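Local coordinates for cerato-platanin-like protein (Moniliophthora perniciosa, PDB 3SUM) that is of unknown function but belongs to the cerato-platanins, small secreted fungal proteins built on a double-psi beta-barrel fold, at residues Leu66-Lys69 against Gly70-Ala73; Trp7-Lys10 against Phe11-Asp14; Val51-Glu55 against Ala56-Cys60. One frame throughout, in Å; residues are numbered along the deposited sequence.

Contact 1: residues Leu66-Lys69 against Gly70-Ala73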
loop_
_atom_site.group_PDB
_atom_site.type_symbol
_atom_site.label_atom_id
_atom_site.label_comp_id
_atom_site.label_asym_id
_atom_site.label_seq_id
_atom_site.Cartn_x
_atom_site.Cartn_y
_atom_site.Cartn_z
ATOM N N LEU A 66 8.027 -2.993 -1.439
ATOM C CA LEU A 66 8.008 -4.235 -0.691
ATOM C C LEU A 66 8.649 -5.288 -1.599
ATOM O O LEU A 66 8.443 -5.245 -2.832
ATOM C CB LEU A 66 6.564 -4.697 -0.423
ATOM C CG LEU A 66 5.581 -3.702 0.198
ATOM C CD1 LEU A 66 4.235 -4.331 0.517
ATOM C CD2 LEU A 66 6.290 -3.079 1.474
ATOM N N ARG A 67 9.417 -6.203 -1.020
ATOM C CA ARG A 67 9.931 -7.336 -1.829
ATOM C C ARG A 67 9.515 -8.650 -1.194
ATOM O O ARG A 67 9.550 -8.811 0.045
ATOM C CB ARG A 67 11.478 -7.346 -1.896
ATOM C CG ARG A 67 12.128 -6.196 -2.681
ATOM C CD ARG A 67 13.695 -6.447 -2.719
ATOM N NE ARG A 67 14.424 -5.625 -3.702
ATOM C CZ ARG A 67 14.515 -5.881 -5.018
ATOM N NH1 ARG A 67 13.888 -6.919 -5.564
ATOM N NH2 ARG A 67 15.251 -5.098 -5.810
ATOM N N TYR A 68 9.081 -9.575 -2.035
ATOM C CA TYR A 68 8.905 -10.956 -1.644
ATOM C C TYR A 68 9.592 -11.787 -2.708
ATOM O O TYR A 68 9.249 -11.671 -3.910
ATOM C CB TYR A 68 7.421 -11.299 -1.624
ATOM C CG TYR A 68 7.174 -12.718 -1.223
ATOM C CD1 TYR A 68 7.069 -13.059 0.145
ATOM C CD2 TYR A 68 6.936 -13.699 -2.203
ATOM C CE1 TYR A 68 6.805 -14.360 0.530
ATOM C CE2 TYR A 68 6.652 -15.001 -1.843
ATOM C CZ TYR A 68 6.549 -15.331 -0.486
ATOM O OH TYR A 68 6.285 -16.657 -0.120
ATOM N N LYS A 69 10.547 -12.619 -2.274
ATOM C CA LYS A 69 11.326 -13.423 -3.190
ATOM C C LYS A 69 11.783 -12.520 -4.340
ATOM O O LYS A 69 12.492 -11.525 -4.075
ATOM C CB LYS A 69 10.592 -14.705 -3.545
ATOM C CG LYS A 69 10.435 -15.623 -2.290
ATOM C CD LYS A 69 9.763 -16.907 -2.684
ATOM C CE LYS A 69 9.650 -17.835 -1.401
ATOM N NZ LYS A 69 9.120 -19.245 -1.673
ATOM N N GLY A 70 11.449 -12.849 -5.576
ATOM C CA GLY A 70 11.909 -12.045 -6.706
ATOM C C GLY A 70 10.884 -11.015 -7.192
ATOM O O GLY A 70 11.017 -10.500 -8.300
ATOM N N ASN A 71 9.851 -10.750 -6.396
ATOM C CA ASN A 71 8.796 -9.784 -6.737
ATOM C C ASN A 71 8.948 -8.523 -5.903
ATOM O O ASN A 71 9.491 -8.552 -4.795
ATOM C CB ASN A 71 7.427 -10.354 -6.461
ATOM C CG ASN A 71 7.218 -11.728 -7.123
ATOM O OD1 ASN A 71 7.812 -12.038 -8.144
ATOM N ND2 ASN A 71 6.409 -12.546 -6.512
ATOM N N HIS A 72 8.424 -7.433 -6.407
ATOM C CA HIS A 72 8.356 -6.233 -5.596
ATOM C C HIS A 72 7.126 -5.442 -5.999
ATOM O O HIS A 72 6.490 -5.701 -7.042
ATOM C CB HIS A 72 9.634 -5.396 -5.734
ATOM C CG HIS A 72 9.814 -4.761 -7.092
ATOM N ND1 HIS A 72 10.382 -5.446 -8.159
ATOM C CD2 HIS A 72 9.551 -3.508 -7.544
ATOM C CE1 HIS A 72 10.450 -4.642 -9.209
ATOM N NE2 HIS A 72 9.938 -3.465 -8.868
ATOM N N ALA A 73 6.725 -4.527 -5.123
ATOM C CA ALA A 73 5.629 -3.668 -5.421
ATOM C C ALA A 73 5.813 -2.361 -4.698
ATOM O O ALA A 73 6.480 -2.315 -3.654
ATOM C CB ALA A 73 4.257 -4.343 -4.978
HETATM O O HOH W 1 12.208 -9.045 -4.737
#

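Contact 2: residues Trp7-Lys10 against Phe11-Asp14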
loop_
_atom_site.group_PDB
_atom_site.type_symbol
_atom_site.label_atom_id
_atom_site.label_comp_id
_atom_site.label_asym_id
_atom_site.label_seq_id
_atom_site.Cartn_x
_atom_site.Cartn_y
_atom_site.Cartn_z
ATOM N N TRP A 7 -3.394 -9.925 3.744
ATOM C CA TRP A 7 -4.250 -9.298 2.805
ATOM C C TRP A 7 -5.637 -9.108 3.394
ATOM O O TRP A 7 -6.082 -9.836 4.285
ATOM C CB TRP A 7 -4.257 -10.060 1.461
ATOM C CG TRP A 7 -4.736 -11.502 1.512
ATOM C CD1 TRP A 7 -3.962 -12.605 1.589
ATOM C CD2 TRP A 7 -6.080 -11.950 1.453
ATOM N NE1 TRP A 7 -4.750 -13.718 1.572
ATOM C CE2 TRP A 7 -6.062 -13.336 1.533
ATOM C CE3 TRP A 7 -7.322 -11.285 1.387
ATOM C CZ2 TRP A 7 -7.246 -14.129 1.497
ATOM C CZ3 TRP A 7 -8.489 -12.056 1.331
ATOM C CH2 TRP A 7 -8.450 -13.461 1.405
ATOM N N ASP A 8 -6.330 -8.156 2.803
ATOM C CA ASP A 8 -7.658 -7.732 3.251
ATOM C C ASP A 8 -8.257 -6.993 2.075
ATOM O O ASP A 8 -7.705 -6.016 1.569
ATOM C CB ASP A 8 -7.536 -6.761 4.460
ATOM C CG ASP A 8 -8.876 -6.353 5.098
ATOM O OD1 ASP A 8 -9.922 -6.385 4.486
ATOM O OD2 ASP A 8 -8.833 -5.828 6.236
ATOM N N ASP A 9 -9.471 -7.410 1.747
ATOM C CA ASP A 9 -10.270 -6.852 0.694
ATOM C C ASP A 9 -10.543 -5.384 0.884
ATOM O O ASP A 9 -10.696 -4.654 -0.101
ATOM C CB ASP A 9 -11.611 -7.613 0.704
ATOM C CG ASP A 9 -12.540 -7.185 -0.434
ATOM O OD1 ASP A 9 -12.291 -7.677 -1.562
ATOM O OD2 ASP A 9 -13.497 -6.405 -0.172
ATOM N N LYS A 10 -10.546 -4.902 2.144
ATOM C CA LYS A 10 -10.784 -3.477 2.390
ATOM C C LYS A 10 -9.961 -2.563 1.477
ATOM O O LYS A 10 -10.411 -1.539 0.978
ATOM C CB LYS A 10 -10.406 -3.113 3.872
ATOM C CG LYS A 10 -10.700 -1.653 4.176
ATOM C CD LYS A 10 -10.403 -1.361 5.709
ATOM C CE LYS A 10 -10.723 0.080 6.126
ATOM N NZ LYS A 10 -10.206 0.486 7.568
ATOM N N PHE A 11 -8.686 -2.899 1.323
ATOM C CA PHE A 11 -7.747 -2.014 0.623
ATOM C C PHE A 11 -7.845 -2.091 -0.898
ATOM O O PHE A 11 -7.112 -1.408 -1.600
ATOM C CB PHE A 11 -6.373 -2.326 1.157
ATOM C CG PHE A 11 -6.373 -2.187 2.631
ATOM C CD1 PHE A 11 -6.638 -0.940 3.201
ATOM C CD2 PHE A 11 -6.178 -3.292 3.452
ATOM C CE1 PHE A 11 -6.715 -0.798 4.633
ATOM C CE2 PHE A 11 -6.242 -3.176 4.851
ATOM C CZ PHE A 11 -6.492 -1.913 5.455
ATOM N N GLN A 12 -8.769 -2.889 -1.390
ATOM C CA GLN A 12 -9.046 -2.752 -2.829
ATOM C C GLN A 12 -10.528 -2.549 -3.050
ATOM O O GLN A 12 -11.067 -2.829 -4.160
ATOM C CB GLN A 12 -8.513 -3.942 -3.640
ATOM C CG GLN A 12 -9.055 -5.278 -3.289
ATOM C CD GLN A 12 -8.445 -6.322 -4.138
ATOM O OE1 GLN A 12 -7.234 -6.302 -4.371
ATOM N NE2 GLN A 12 -9.291 -7.216 -4.706
ATOM N N ASN A 13 -11.160 -2.053 -2.007
ATOM C CA ASN A 13 -12.581 -1.708 -2.105
ATOM C C ASN A 13 -12.728 -0.276 -2.523
ATOM O O ASN A 13 -12.733 0.613 -1.682
ATOM C CB ASN A 13 -13.293 -1.983 -0.788
ATOM C CG ASN A 13 -14.822 -1.827 -0.908
ATOM O OD1 ASN A 13 -15.339 -1.190 -1.852
ATOM N ND2 ASN A 13 -15.552 -2.424 0.044
ATOM N N ASP A 14 -12.895 -0.071 -3.846
ATOM C CA ASP A 14 -12.900 1.224 -4.453
ATOM C C ASP A 14 -14.036 2.046 -3.896
ATOM O O ASP A 14 -13.942 3.283 -3.890
ATOM C CB ASP A 14 -13.010 1.142 -5.967
ATOM C CG ASP A 14 -14.135 0.254 -6.411
ATOM O OD1 ASP A 14 -15.161 0.799 -6.831
ATOM O OD2 ASP A 14 -14.007 -0.986 -6.290
HETATM O O HOH W 2 -12.026 -6.870 -4.402
HETATM O O HOH W 3 -14.788 -4.147 2.044
#

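Contact 3: residues Val51-Glu55 against Ala56-Cys60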
loop_
_atom_site.group_PDB
_atom_site.type_symbol
_atom_site.label_atom_id
_atom_site.label_comp_id
_atom_site.label_asym_id
_atom_site.label_seq_id
_atom_site.Cartn_x
_atom_site.Cartn_y
_atom_site.Cartn_z
ATOM N N VAL A 51 -1.902 -0.249 1.524
ATOM C CA VAL A 51 -1.680 -1.043 2.668
ATOM C C VAL A 51 -2.050 -0.247 3.909
ATOM O O VAL A 51 -2.053 0.976 3.908
ATOM C CB VAL A 51 -0.173 -1.461 2.866
ATOM C CG1 VAL A 51 0.317 -2.473 1.763
ATOM C CG2 VAL A 51 0.731 -0.220 2.865
ATOM N N ALA A 52 -2.434 -0.984 4.933
ATOM C CA ALA A 52 -2.415 -0.413 6.296
ATOM C C ALA A 52 -1.075 -0.710 6.852
ATOM O O ALA A 52 -0.519 -1.746 6.587
ATOM C CB ALA A 52 -3.499 -1.110 7.158
ATOM N N ALA A 53 -0.553 0.156 7.715
ATOM C CA ALA A 53 0.751 -0.085 8.278
ATOM C C ALA A 53 0.794 0.700 9.567
ATOM O O ALA A 53 -0.095 1.568 9.826
ATOM C CB ALA A 53 1.836 0.380 7.298
ATOM N N PRO A 54 1.784 0.401 10.410
ATOM C CA PRO A 54 1.706 0.974 11.729
ATOM C C PRO A 54 2.093 2.425 11.693
ATOM O O PRO A 54 3.017 2.802 10.983
ATOM C CB PRO A 54 2.807 0.223 12.521
ATOM C CG PRO A 54 3.174 -0.900 11.722
ATOM C CD PRO A 54 2.808 -0.650 10.292
ATOM N N GLU A 55 1.487 3.196 12.584
ATOM C CA GLU A 55 1.864 4.554 12.796
ATOM C C GLU A 55 3.349 4.539 13.331
ATOM O O GLU A 55 3.766 3.603 13.941
ATOM C CB GLU A 55 0.947 5.150 13.889
ATOM C CG GLU A 55 1.199 6.601 14.290
ATOM C CD GLU A 55 0.180 7.098 15.392
ATOM O OE1 GLU A 55 0.530 7.998 16.204
ATOM O OE2 GLU A 55 -0.938 6.562 15.450
ATOM N N ALA A 56 4.062 5.634 13.127
ATOM C CA ALA A 56 5.418 5.854 13.666
ATOM C C ALA A 56 6.357 5.171 12.764
ATOM O O ALA A 56 7.255 5.810 12.278
ATOM C CB ALA A 56 5.623 5.413 15.164
ATOM N N GLN A 57 6.123 3.907 12.474
ATOM C CA GLN A 57 6.991 3.237 11.480
ATOM C C GLN A 57 6.734 3.691 10.054
ATOM O O GLN A 57 7.654 3.612 9.216
ATOM C CB GLN A 57 6.796 1.734 11.467
ATOM C CG GLN A 57 7.162 0.980 12.615
ATOM C CD GLN A 57 7.233 -0.510 12.245
ATOM O OE1 GLN A 57 6.278 -1.208 12.487
ATOM N NE2 GLN A 57 8.377 -0.985 11.727
ATOM N N THR A 58 5.512 4.136 9.782
ATOM C CA THR A 58 5.125 4.589 8.415
ATOM C C THR A 58 4.239 5.820 8.570
ATOM O O THR A 58 3.444 5.907 9.530
ATOM C CB THR A 58 4.292 3.524 7.643
ATOM O OG1 THR A 58 3.018 3.350 8.305
ATOM C CG2 THR A 58 5.051 2.171 7.699
ATOM N N GLU A 59 4.355 6.743 7.605
ATOM C CA GLU A 59 3.555 7.940 7.597
ATOM C C GLU A 59 2.400 7.727 6.665
ATOM O O GLU A 59 2.490 6.916 5.706
ATOM C CB GLU A 59 4.369 9.152 7.139
ATOM C CG GLU A 59 5.450 9.545 8.161
ATOM C CD GLU A 59 4.837 9.883 9.577
ATOM O OE1 GLU A 59 3.912 10.744 9.644
ATOM O OE2 GLU A 59 5.245 9.239 10.601
ATOM N N CYS A 60 1.279 8.355 7.024
ATOM C CA CYS A 60 0.090 8.295 6.204
ATOM C C CYS A 60 0.450 8.781 4.820
ATOM O O CYS A 60 1.048 9.821 4.665
ATOM C CB CYS A 60 -1.024 9.154 6.782
ATOM S SG CYS A 60 -1.877 8.151 8.047
#

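Contact 1: residues Leu66-Lys69 against Gly70-Ala73
Leu66 and Ala73 face each other across the two antiparallel arms of a tight beta hairpin. Their backbones exchange two hydrogen bonds, the straighter being Leu66 N to Ala73 O at 2.8 Å. A second such pair, Tyr68 and Asn71, closes a type II' turn through Asn71 N to Tyr68 O at 2.7 Å. Lys69 and Gly70 form the corner. Lys69 takes its first position with phi 46° and psi -122°, a pairing that glycine adopts more easily than a residue with a side chain. Arg67 and His72 are the non-hydrogen-bonded pair between them, where weaker CA-H...O contacts fill in, the closer from His72 CA to Leu66 O at 2.9 Å.

Among the side chains, Arg67 and His72 lie alongside each other, with Arg67 CG 4.0 Å from His72 CB. Tyr68 and Asn71 share the face that also carries Leu66 and Ala73; Asn71 ND2 comes to the edge of the tyrosine ring, while its hydrogen bonds go to the carbonyls of Leu97 and Thr99. Glu105 forms a hydrogen bond with Tyr68 OH and a salt bridge with Lys69 NZ.

One water accepts from Arg67 NH1 at 2.8 Å, in the guanidinium plane, and donates to Lys69 O and Asn71 O. The long arginine thus reaches round to the corner: the water links both its sides, and the arginine's charge is likely to strengthen the bridge.

Contact 2: residues Trp7-Lys10 against Phe11-Asp14
Phe11 packs its ring against Lys10 and Asp8, its near neighbours round a short turn. Lys10 CB sits over the centre of one ring face, 4.1 Å from the centroid, in a CH-pi contact. From there the extended lysine chain slants across toward the rim, bringing CD within 3.9 Å of Phe11 CE1. Its ammonium continues to Asp79 and the carbonyl of Glu20, so methylenes serve the ring and the charge serves a salt bridge. Asp8 comes in obliquely at the CD2-CE2 side, its CB 3.8 Å from Phe11 CE2, its carboxylate steeply inclined to the ring. Turning CG of Asp8 anti to its own nitrogen (chi1 -175°) brings OD1 back to accept from Lys10 N at 2.8 Å, which makes an Asx turn, a role that suits a short acidic side chain.

Behind it, Phe11 N, Gln12 N and Asn13 N donate to the carbonyls of Asp8, Asp9 and Lys10 in turn. Gln12 has CG between nitrogen and carbonyl carbon (chi1 60°), 3.6 Å from Asp9 O; its NE2 shares a water with Asp9 OD1, while OE1 takes the amide of Asp92. Asn13 ND2 holds a second water, only weakly bound to Asp9 OD2, and its OD1 bonds Thr15.

With Phe11 cut back to alanine, the methylenes of Lys10 and Asp8 would probably lose their cover, and a gap is likely to open against Val78, Val88 and Ala52. Successive bonds from each amide to the carbonyl three residues back, begun by an Asx turn, are typical of a 3-10 turn, here following strand 4-7 and setting Phe11 against Val78 and Val88 of the barrel strands.

Contact 3: residues Val51-Glu55 against Ala56-Cys60
Thr58 folds back over Ala53 and Pro54, and its side chain can be followed outward from the backbone. CB lies 3.6 Å from Pro54 O. At the first branch, OG1 stands between backbone nitrogen and carbonyl carbon (chi1 66°), which aims it at that same oxygen, and it donates a hydrogen bond of 2.7 Å to Pro54 O from about 50° above the carbonyl plane. The hydroxyl oxygen also rests 3.4 Å from Ala53 CB. The other branch, the methyl CG2, lies 3.7 Å from Ala53 CB; the side chain also touches Val77 of strand 71-79. Threonine suits the place because one branch is polar and the other greasy; alanine, opposite, is small enough to let both come close.

Thr58 N adds a weak bond to Pro54 O. Between these two residues the chain makes a tight reversal: Ala56 has a positive phi (82°), and Gln57 N reaches Glu55 O at 2.8 Å in a bent, weak bond, the geometry of a classic gamma turn. Gln57 crosses the proline ring obliquely, its OE1 3.2 Å from Pro54 CG, while that oxygen accepts from the amide of Asn85.

Proline can accept but not donate through its backbone, and here its carbonyl is gripped twice by one threonine. That double hold, one bond of it weak, together with Arg80 on the carbonyls of Ala53 and Thr58, is likely to steady the loop on its way to Cys60 and the disulfide with Cys23.

How the contacts relate
Along the chain the order is contact 2, contact 3, contact 1. Contact 2 follows strand 4-7, contact 3 leaves strand 50-52, and contact 1 is the hairpin between strands 63-68 and 71-79. These strands belong to one mixed sheet, in which 50-52 and 71-79 are neighbours. Contacts 2 and 3 have centres about 16 Å apart yet touch, Phe11 CZ lying 3.5 Å from Ala52 CB. Contact 1 is more remote, its centre about 19 Å from each of the others, and touches neither. Local turns thus lead into and out of separate strands of a single double-psi barrel, joined through its shared sheet.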